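Local atomic coordinates of dally-like protein (Drosophila melanogaster, PDB entry 3ODN), a protein that probably serves as a cell-surface heparan sulfate proteoglycan of the glypican family and takes part in Hedgehog signaling. Residues 250-253 / 254-258; 284-287 / 288-292; 309-312 / 313-317. The protein carries 2 engineered substitutions. All coordinates share one frame; numbering follows the deposited sequence.

Contact 1 of 3, residues 250-253 / 254-258; sequences NVIK and GCLHY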
ATOM      1  N   ASN A 250      -7.652 -30.317   8.675  1.00 62.71           N
ATOM      2  CA  ASN A 250      -6.292 -30.758   9.020  1.00 64.54           C
ATOM      3  C   ASN A 250      -5.547 -31.246   7.804  1.00 73.60           C
ATOM      4  O   ASN A 250      -4.376 -30.891   7.647  1.00 77.85           O
ATOM      5  CB  ASN A 250      -6.289 -31.830  10.120  1.00 67.69           C
ATOM      6  CG  ASN A 250      -6.194 -31.298  11.537  1.00 93.00           C
ATOM      7  OD1 ASN A 250      -6.000 -30.101  11.783  1.00 95.31           O
ATOM      8  ND2 ASN A 250      -6.309 -32.183  12.511  1.00 81.04           N
ATOM      9  N   VAL A 251      -6.222 -32.004   6.916  1.00 71.26           N
ATOM     10  CA  VAL A 251      -5.642 -32.515   5.666  1.00 74.82           C
ATOM     11  C   VAL A 251      -5.277 -31.337   4.777  1.00 81.04           C
ATOM     12  O   VAL A 251      -4.110 -31.212   4.395  1.00 84.18           O
ATOM     13  CB  VAL A 251      -6.553 -33.564   4.954  1.00 79.43           C
ATOM     14  CG1 VAL A 251      -6.179 -33.774   3.487  1.00 81.84           C
ATOM     15  CG2 VAL A 251      -6.570 -34.888   5.711  1.00 80.93           C
ATOM     16  N   ILE A 252      -6.249 -30.436   4.514  1.00 75.67           N
ATOM     17  CA  ILE A 252      -6.030 -29.260   3.657  1.00 74.46           C
ATOM     18  C   ILE A 252      -4.982 -28.267   4.204  1.00 77.39           C
ATOM     19  O   ILE A 252      -4.206 -27.733   3.411  1.00 78.75           O
ATOM     20  CB  ILE A 252      -7.341 -28.668   3.056  1.00 74.42           C
ATOM     21  CG1 ILE A 252      -8.062 -29.769   2.239  1.00 77.34           C
ATOM     22  CG2 ILE A 252      -7.045 -27.470   2.146  1.00 72.44           C
ATOM     23  CD1 ILE A 252      -9.471 -29.596   2.042  1.00 79.22           C
ATOM     24  N   LYS A 253      -4.883 -28.117   5.549  1.00 71.99           N
ATOM     25  CA  LYS A 253      -3.841 -27.302   6.198  1.00 71.72           C
ATOM     26  C   LYS A 253      -2.431 -27.896   5.888  1.00 81.97           C
ATOM     27  O   LYS A 253      -1.494 -27.148   5.598  1.00 81.93           O
ATOM     28  CB  LYS A 253      -4.058 -27.212   7.721  1.00 71.94           C
ATOM     29  CG  LYS A 253      -5.148 -26.249   8.161  1.00 74.94           C
ATOM     30  CD  LYS A 253      -4.957 -25.804   9.610  1.00 79.17           C
ATOM     31  CE  LYS A 253      -6.126 -25.015  10.143  1.00 88.85           C
ATOM     32  NZ  LYS A 253      -6.320 -23.711   9.438  1.00104.01           N
ATOM     33  N   GLY A 254      -2.318 -29.228   5.922  1.00 83.04           N
ATOM     34  CA  GLY A 254      -1.082 -29.940   5.610  1.00 86.99           C
ATOM     35  C   GLY A 254      -0.673 -29.819   4.151  1.00 93.75           C
ATOM     36  O   GLY A 254       0.526 -29.765   3.846  1.00 94.50           O
ATOM     37  N   CYS A 255      -1.676 -29.793   3.238  1.00 91.82           N
ATOM     38  CA  CYS A 255      -1.484 -29.619   1.790  1.00 95.29           C
ATOM     39  C   CYS A 255      -0.915 -28.234   1.516  1.00 99.03           C
ATOM     40  O   CYS A 255       0.065 -28.097   0.776  1.00103.76           O
ATOM     41  CB  CYS A 255      -2.798 -29.820   1.042  1.00 95.57           C
ATOM     42  SG  CYS A 255      -3.351 -31.537   0.953  1.00103.40           S
ATOM     43  N   LEU A 256      -1.536 -27.209   2.119  1.00 89.60           N
ATOM     44  CA  LEU A 256      -1.134 -25.814   1.948  1.00 87.07           C
ATOM     45  C   LEU A 256      -0.225 -25.341   3.108  1.00 91.06           C
ATOM     46  O   LEU A 256      -0.254 -24.158   3.457  1.00 87.07           O
ATOM     47  CB  LEU A 256      -2.378 -24.894   1.807  1.00 82.59           C
ATOM     48  CG  LEU A 256      -3.548 -25.346   0.912  1.00 86.42           C
ATOM     49  CD1 LEU A 256      -4.828 -24.656   1.312  1.00 81.64           C
ATOM     50  CD2 LEU A 256      -3.269 -25.081  -0.546  1.00 90.87           C
ATOM     51  N   HIS A 257       0.608 -26.259   3.687  1.00 91.39           N
ATOM     52  CA  HIS A 257       1.538 -25.918   4.781  1.00 91.18           C
ATOM     53  C   HIS A 257       2.667 -25.006   4.272  1.00 97.20           C
ATOM     54  O   HIS A 257       3.401 -24.390   5.052  1.00 97.25           O
ATOM     55  CB  HIS A 257       2.095 -27.177   5.461  1.00 95.22           C
ATOM     56  CG  HIS A 257       2.690 -26.907   6.810  1.00 98.54           C
ATOM     57  ND1 HIS A 257       1.894 -26.625   7.908  1.00 97.33           N
ATOM     58  CD2 HIS A 257       3.989 -26.865   7.190  1.00103.41           C
ATOM     59  CE1 HIS A 257       2.731 -26.423   8.915  1.00 97.77           C
ATOM     60  NE2 HIS A 257       4.002 -26.561   8.531  1.00101.70           N
ATOM     61  N   TYR A 258       2.772 -24.909   2.940  1.00 94.17           N
ATOM     62  CA  TYR A 258       3.743 -24.087   2.257  1.00 94.18           C
ATOM     63  C   TYR A 258       3.366 -22.609   2.347  1.00 93.25           C
ATOM     64  O   TYR A 258       4.246 -21.759   2.277  1.00 95.20           O
ATOM     65  CB  TYR A 258       3.942 -24.588   0.814  1.00 97.96           C
ATOM     66  CG  TYR A 258       2.867 -24.219  -0.190  1.00 95.89           C
ATOM     67  CD1 TYR A 258       1.923 -25.158  -0.605  1.00 97.53           C
ATOM     68  CD2 TYR A 258       2.887 -22.989  -0.839  1.00 95.08           C
ATOM     69  CE1 TYR A 258       0.980 -24.849  -1.589  1.00 96.42           C
ATOM     70  CE2 TYR A 258       1.955 -22.670  -1.824  1.00 95.28           C
ATOM     71  CZ  TYR A 258       1.001 -23.601  -2.195  1.00103.57           C
ATOM     72  OH  TYR A 258       0.094 -23.253  -3.173  1.00104.33           O
TER

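Contact 2 of 3, residues 284-287 / 288-292; sequences FNIV and MVVEP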
ATOM      1  N   PHE A 284      -1.981  12.207   7.469  1.00 49.93           N
ATOM      2  CA  PHE A 284      -1.156  12.368   6.262  1.00 47.08           C
ATOM      3  C   PHE A 284      -2.036  12.558   5.026  1.00 50.76           C
ATOM      4  O   PHE A 284      -1.583  12.288   3.915  1.00 50.12           O
ATOM      5  CB  PHE A 284      -0.158  11.188   6.060  1.00 48.10           C
ATOM      6  CG  PHE A 284       0.860  10.838   7.141  1.00 50.59           C
ATOM      7  CD1 PHE A 284       1.543   9.620   7.110  1.00 51.64           C
ATOM      8  CD2 PHE A 284       1.114  11.711   8.204  1.00 52.66           C
ATOM      9  CE1 PHE A 284       2.457   9.285   8.116  1.00 53.05           C
ATOM     10  CE2 PHE A 284       2.011  11.364   9.218  1.00 56.25           C
ATOM     11  CZ  PHE A 284       2.693  10.166   9.156  1.00 54.19           C
ATOM     12  N   ASN A 285      -3.305  13.005   5.201  1.00 50.04           N
ATOM     13  CA  ASN A 285      -4.258  13.171   4.087  1.00 49.49           C
ATOM     14  C   ASN A 285      -3.630  14.005   2.965  1.00 51.11           C
ATOM     15  O   ASN A 285      -3.338  15.191   3.177  1.00 50.27           O
ATOM     16  CB  ASN A 285      -5.619  13.764   4.558  1.00 51.83           C
ATOM     17  CG  ASN A 285      -6.682  13.884   3.467  1.00 72.90           C
ATOM     18  OD1 ASN A 285      -6.840  14.918   2.832  1.00 74.35           O
ATOM     19  ND2 ASN A 285      -7.449  12.839   3.228  1.00 62.93           N
ATOM     20  N   ILE A 286      -3.375  13.356   1.796  1.00 45.65           N
ATOM     21  CA  ILE A 286      -2.766  14.018   0.634  1.00 45.39           C
ATOM     22  C   ILE A 286      -3.659  15.070  -0.091  1.00 56.01           C
ATOM     23  O   ILE A 286      -3.113  16.002  -0.710  1.00 58.02           O
ATOM     24  CB  ILE A 286      -1.988  13.053  -0.307  1.00 45.42           C
ATOM     25  CG1 ILE A 286      -0.919  13.824  -1.118  1.00 43.07           C
ATOM     26  CG2 ILE A 286      -2.931  12.280  -1.205  1.00 45.38           C
ATOM     27  CD1 ILE A 286       0.141  13.029  -1.728  1.00 34.56           C
ATOM     28  N   VAL A 287      -5.022  14.932  -0.003  1.00 53.75           N
ATOM     29  CA  VAL A 287      -5.972  15.873  -0.628  1.00 53.88           C
ATOM     30  C   VAL A 287      -5.869  17.220   0.059  1.00 60.12           C
ATOM     31  O   VAL A 287      -5.814  18.234  -0.634  1.00 60.64           O
ATOM     32  CB  VAL A 287      -7.441  15.360  -0.716  1.00 57.57           C
ATOM     33  CG1 VAL A 287      -8.279  16.232  -1.657  1.00 58.28           C
ATOM     34  CG2 VAL A 287      -7.492  13.892  -1.146  1.00 56.14           C
ATOM     35  N   MET A 288      -5.764  17.226   1.407  1.00 58.93           N
ATOM     36  CA  MET A 288      -5.599  18.445   2.218  1.00 62.07           C
ATOM     37  C   MET A 288      -4.229  19.140   1.983  1.00 62.66           C
ATOM     38  O   MET A 288      -4.045  20.282   2.423  1.00 63.45           O
ATOM     39  CB  MET A 288      -5.801  18.168   3.731  1.00 66.72           C
ATOM     40  CG  MET A 288      -7.235  17.788   4.162  1.00 73.59           C
ATOM     41  SD  MET A 288      -8.644  18.660   3.394  1.00 82.12           S
ATOM     42  CE  MET A 288      -8.291  20.399   3.847  1.00 81.38           C
ATOM     43  N   VAL A 289      -3.288  18.456   1.282  1.00 55.05           N
ATOM     44  CA  VAL A 289      -1.953  18.973   0.962  1.00 53.14           C
ATOM     45  C   VAL A 289      -1.913  19.490  -0.484  1.00 54.88           C
ATOM     46  O   VAL A 289      -1.541  20.639  -0.714  1.00 52.56           O
ATOM     47  CB  VAL A 289      -0.812  17.941   1.252  1.00 55.15           C
ATOM     48  CG1 VAL A 289       0.571  18.553   1.029  1.00 54.92           C
ATOM     49  CG2 VAL A 289      -0.902  17.397   2.668  1.00 55.33           C
ATOM     50  N   VAL A 290      -2.291  18.619  -1.439  1.00 52.37           N
ATOM     51  CA  VAL A 290      -2.260  18.837  -2.882  1.00 52.91           C
ATOM     52  C   VAL A 290      -3.380  19.744  -3.398  1.00 58.39           C
ATOM     53  O   VAL A 290      -3.078  20.675  -4.141  1.00 58.87           O
ATOM     54  CB  VAL A 290      -2.146  17.474  -3.643  1.00 57.59           C
ATOM     55  CG1 VAL A 290      -2.239  17.644  -5.160  1.00 57.95           C
ATOM     56  CG2 VAL A 290      -0.842  16.768  -3.286  1.00 56.46           C
ATOM     57  N   GLU A 291      -4.662  19.461  -3.059  1.00 56.05           N
ATOM     58  CA  GLU A 291      -5.782  20.288  -3.515  1.00 58.47           C
ATOM     59  C   GLU A 291      -5.651  21.817  -3.164  1.00 62.97           C
ATOM     60  O   GLU A 291      -5.796  22.634  -4.079  1.00 62.28           O
ATOM     61  CB  GLU A 291      -7.159  19.683  -3.157  1.00 60.85           C
ATOM     62  CG  GLU A 291      -8.326  20.661  -3.252  1.00 75.18           C
ATOM     63  CD  GLU A 291      -9.636  20.092  -3.761  1.00120.05           C
ATOM     64  OE1 GLU A 291     -10.012  18.971  -3.344  1.00128.26           O
ATOM     65  OE2 GLU A 291     -10.308  20.794  -4.551  1.00125.14           O
ATOM     66  N   PRO A 292      -5.358  22.223  -1.893  1.00 58.92           N
ATOM     67  CA  PRO A 292      -5.243  23.663  -1.597  1.00 59.73           C
ATOM     68  C   PRO A 292      -3.799  24.154  -1.586  1.00 62.85           C
ATOM     69  O   PRO A 292      -3.481  25.100  -0.860  1.00 65.03           O
ATOM     70  CB  PRO A 292      -5.852  23.756  -0.199  1.00 63.17           C
ATOM     71  CG  PRO A 292      -5.682  22.320   0.406  1.00 65.57           C
ATOM     72  CD  PRO A 292      -5.175  21.421  -0.661  1.00 58.64           C
TER

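Contact 3 of 3, residues 309-312 / 313-317; sequences QDIT and NRVFQ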
ATOM      1  N   GLN A 309       9.053  45.092   4.337  1.00104.08           N
ATOM      2  CA  GLN A 309       9.793  46.224   4.906  1.00107.35           C
ATOM      3  C   GLN A 309      10.708  45.717   6.032  1.00109.28           C
ATOM      4  O   GLN A 309      11.903  46.017   6.029  1.00107.53           O
ATOM      5  CB  GLN A 309       8.841  47.334   5.429  1.00114.28           C
ATOM      6  CG  GLN A 309       7.526  47.537   4.646  1.00137.34           C
ATOM      7  CD  GLN A 309       6.366  46.695   5.164  1.00156.26           C
ATOM      8  OE1 GLN A 309       6.428  45.463   5.232  1.00144.53           O
ATOM      9  NE2 GLN A 309       5.257  47.344   5.497  1.00155.21           N
ATOM     10  N   ASP A 310      10.142  44.899   6.956  1.00106.41           N
ATOM     11  CA  ASP A 310      10.846  44.275   8.083  1.00107.57           C
ATOM     12  C   ASP A 310      11.981  43.354   7.607  1.00105.22           C
ATOM     13  O   ASP A 310      13.091  43.461   8.128  1.00106.96           O
ATOM     14  CB  ASP A 310       9.867  43.491   8.986  1.00110.90           C
ATOM     15  CG  ASP A 310       8.864  44.346   9.735  1.00128.74           C
ATOM     16  OD1 ASP A 310       9.281  45.355  10.348  1.00136.15           O
ATOM     17  OD2 ASP A 310       7.669  43.981   9.747  1.00134.41           O
ATOM     18  N   ILE A 311      11.704  42.483   6.605  1.00 94.52           N
ATOM     19  CA  ILE A 311      12.662  41.534   6.016  1.00 89.64           C
ATOM     20  C   ILE A 311      13.924  42.250   5.475  1.00 93.64           C
ATOM     21  O   ILE A 311      15.032  41.918   5.894  1.00 93.57           O
ATOM     22  CB  ILE A 311      11.970  40.596   4.969  1.00 87.10           C
ATOM     23  CG1 ILE A 311      10.876  39.737   5.640  1.00 87.36           C
ATOM     24  CG2 ILE A 311      12.992  39.699   4.235  1.00 83.24           C
ATOM     25  CD1 ILE A 311       9.827  39.065   4.662  1.00 89.81           C
ATOM     26  N   THR A 312      13.737  43.254   4.599  1.00 90.62           N
ATOM     27  CA  THR A 312      14.801  44.063   3.973  1.00 91.09           C
ATOM     28  C   THR A 312      15.784  44.682   5.005  1.00100.93           C
ATOM     29  O   THR A 312      17.009  44.635   4.801  1.00 98.18           O
ATOM     30  CB  THR A 312      14.178  45.103   3.020  1.00 94.03           C
ATOM     31  OG1 THR A 312      13.167  44.476   2.217  1.00 91.70           O
ATOM     32  CG2 THR A 312      15.197  45.754   2.136  1.00 85.74           C
ATOM     33  N   ASN A 313      15.231  45.224   6.120  1.00104.38           N
ATOM     34  CA  ASN A 313      15.984  45.816   7.233  1.00110.00           C
ATOM     35  C   ASN A 313      16.884  44.760   7.897  1.00116.27           C
ATOM     36  O   ASN A 313      18.055  45.039   8.156  1.00118.19           O
ATOM     37  CB  ASN A 313      15.030  46.440   8.276  1.00115.97           C
ATOM     38  CG  ASN A 313      14.151  47.565   7.771  1.00138.39           C
ATOM     39  OD1 ASN A 313      14.592  48.481   7.063  1.00134.69           O
ATOM     40  ND2 ASN A 313      12.891  47.551   8.177  1.00129.36           N
ATOM     41  N   ARG A 314      16.339  43.544   8.146  1.00112.44           N
ATOM     42  CA  ARG A 314      17.057  42.417   8.753  1.00112.76           C
ATOM     43  C   ARG A 314      18.152  41.874   7.820  1.00113.94           C
ATOM     44  O   ARG A 314      19.178  41.394   8.306  1.00116.01           O
ATOM     45  CB  ARG A 314      16.086  41.294   9.127  1.00112.17           C
ATOM     46  CG  ARG A 314      15.022  41.662  10.158  1.00124.59           C
ATOM     47  CD  ARG A 314      13.837  40.729  10.005  1.00126.81           C
ATOM     48  NE  ARG A 314      12.691  41.114  10.829  1.00128.54           N
ATOM     49  CZ  ARG A 314      11.527  40.475  10.822  1.00130.19           C
ATOM     50  NH1 ARG A 314      11.343  39.427  10.028  1.00 87.51           N
ATOM     51  NH2 ARG A 314      10.536  40.878  11.608  1.00127.58           N
ATOM     52  N   VAL A 315      17.926  41.949   6.490  1.00105.43           N
ATOM     53  CA  VAL A 315      18.883  41.511   5.468  1.00101.72           C
ATOM     54  C   VAL A 315      20.027  42.513   5.430  1.00108.42           C
ATOM     55  O   VAL A 315      21.192  42.113   5.457  1.00108.16           O
ATOM     56  CB  VAL A 315      18.232  41.319   4.061  1.00100.29           C
ATOM     57  CG1 VAL A 315      19.284  41.022   2.988  1.00 97.19           C
ATOM     58  CG2 VAL A 315      17.165  40.226   4.083  1.00 97.35           C
ATOM     59  N   PHE A 316      19.683  43.816   5.386  1.00108.00           N
ATOM     60  CA  PHE A 316      20.632  44.941   5.315  1.00110.23           C
ATOM     61  C   PHE A 316      21.661  44.998   6.464  1.00121.62           C
ATOM     62  O   PHE A 316      22.799  45.417   6.244  1.00123.07           O
ATOM     63  CB  PHE A 316      19.907  46.286   5.072  1.00112.77           C
ATOM     64  CG  PHE A 316      19.344  46.553   3.680  1.00110.02           C
ATOM     65  CD1 PHE A 316      19.515  45.634   2.644  1.00108.21           C
ATOM     66  CD2 PHE A 316      18.647  47.726   3.406  1.00113.02           C
ATOM     67  CE1 PHE A 316      18.999  45.884   1.365  1.00105.79           C
ATOM     68  CE2 PHE A 316      18.139  47.978   2.123  1.00112.34           C
ATOM     69  CZ  PHE A 316      18.327  47.060   1.110  1.00105.95           C
ATOM     70  N   GLN A 317      21.277  44.526   7.665  1.00123.07           N
ATOM     71  CA  GLN A 317      22.153  44.419   8.844  1.00128.30           C
ATOM     72  C   GLN A 317      23.163  43.264   8.642  1.00131.78           C
ATOM     73  O   GLN A 317      24.330  43.395   9.030  1.00134.36           O
ATOM     74  CB  GLN A 317      21.320  44.156  10.115  1.00132.83           C
ATOM     75  CG  GLN A 317      20.560  45.372  10.631  1.00148.71           C
ATOM     76  CD  GLN A 317      19.598  45.011  11.733  1.00167.65           C
ATOM     77  OE1 GLN A 317      19.987  44.566  12.821  1.00168.50           O
ATOM     78  NE2 GLN A 317      18.315  45.222  11.486  1.00154.18           N
TER

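Contact 1 of 3, residues 250-253 / 254-258
Leu256 N donates to Ile252 O at 3.0 Å, the straightest bond of the turn, with an angle of 163° at the hydrogen. One residue earlier, Cys255 N reaches Val251 O, also at 3.0 Å and in the carbonyl plane. Gly254 N gives the slightly longer bond to Asn250 O, 3.2 Å. The pattern stops with Lys253: its O lies 3.0 Å from His257 N, but the angle is too poor for a bond, in keeping with Leu256 leaving helical backbone angles. Outward from these bonds, Ile252 and Leu256 lie alongside each other, Ile252 CG2 touching Leu256 CD1 at 3.7 Å. With CG1 beside the backbone N (chi1 -58°), the CG2 methyl is anti to that nitrogen and faces the leucine. Cys255 SG passes Val251 CG1 more loosely, at 4.4 Å, and is bonded to Cys223 of helix 222-231, against whose Leu227 and Met230 Val251 packs. The amide of Asn250 is held by Tyr451 OH and Thr456 N. With Cys248 of the same helix bonded to Cys427, this is the unwinding C-terminal turn of an α-helix tied into the cysteine-rich lobe of a glypican core.

Contact 2 of 3, residues 284-287 / 288-292
Ile286 O is gripped by two amides of the following turn. Val290 N comes nearly along the C=O axis, at 2.8 Å from Ile286 O and with a hydrogen-bond angle of 173°, whereas Val289 N adds a bent, weak bond. The two donors are the i+4 and i+3 amides, so one carbonyl serves both an α-helical and a 3-10 type of link. Glu291 N repeats the α-helical bond to Val287 O at 3.0 Å, though less straight.

Before the turn, Asn285 OD1 accepts from Met288 N at 2.9 Å, the donor standing 19° out of the carboxamide plane. This is the side-chain capping bond of a helix N-terminus, and here it starts the short helix 287-290 that follows helix 260-281. With CG anti to the backbone N (chi1 -177°), the carboxamide can turn OD1 onto the first turn, while ND2 is bonded back to Leu280 O, so both of its ends are held. Met288 CG also comes close to that oxygen, 3.2 Å from Asn285 OD1. With a leucine in place of Asn285, Met288 N and Leu280 O would probably both be left without their side-chain mate and the start of the helix less firmly fixed.

On the buried flank, Ile286 and Val290 point the same way, Ile286 CG1 against Val290 CG2 at 3.7 Å. Both pack on the long helix 48-106, Ile286 on Phe88 and Val290 on Leu92, and Ile286 also meets Phe194 of helix 182-214. Val287 and Glu291 run side by side too; Val287 CG1 lies 3.7 Å from Glu291 OE1. Pro292, which has no N-H to carry the bonding on, sets its CD 3.3 Å from Val287 O and stands as N-cap residue of helix 293-306.

Contact 3 of 3, residues 309-312 / 313-317
Asn313 opens the second half of this helical segment with a weak bond, its N 3.4 Å from Gln309 O. Its neighbour Arg314 makes a firmer one, N to Asp310 O at 3.2 Å, and then sends its side chain back along the helix. The chain is extended from CG to NE, which carries the guanidinium to Asp310, where one of its faces lies against the Asp310 methylene: Arg314 NH2 is 3.8 Å from Asp310 CB. The charges are not in contact, since Asp310 OD2 stays 4.6 Å from Arg314 NH2, so the pair may attract each other without forming a salt bridge.

Val315 N approaches Ile311 O from almost straight ahead of the carbonyl, although the bond is bent at the hydrogen. On the same flank Val315 CG2 comes to 4.2 Å from Ile311 CG2, and the valine goes on to meet Val169 and Leu176 of helix 163-176 and Tyr148 and Phe152 of helix 136-155. Helix 308-318 is thus an amphipathic helix laid on two others, and the disulfide Cys168-Cys319, just past its C-terminal end, ties it to helix 163-176.

Phe316 N gives the shortest of the backbone bonds here, 2.9 Å to Thr312 O. Thr312 and Phe316 lie side by side, and the threonine methyl sits over the ring: CG2 is 3.8 Å from the centroid of the Phe316 ring and 22° off its normal, a CH-pi contact shifted toward the rim. With OG1 beside the backbone N (chi1 -45°), CG2 is turned toward the ring and the hydroxyl bonds Gly308 O instead. Tyr159 meets the phenylalanine edge-to-face. At Gln317 the amide bends back onto the helix, NE2 making a weak 3.3 Å bond to Asn313 O, which also accepts from the backbone N of Gln317.

How the contacts relate
The three contacts follow one another in series along the chain, without nesting or crossing, and each closes nothing larger than a helical turn. Contact 1 ends helix 245-255 among helices 48-106, 222-231 and 422-428. Helix 260-281 then leads to contact 2, whose centre is about 46 Å away on the opposite side of the chain's centre; there a short helix is set against helices 48-106, 182-214 and 400-414. Helix 293-306 carries the chain on to contact 3, about 34 Å from contact 2 between centres, against helices 136-155 and 163-176. Contacts 1 and 3 lie about 75 Å apart, centre to centre, on opposite sides of the centre of the elongated helical core, contact 3 much farther out; helix 48-106 is shared by contacts 1 and 2.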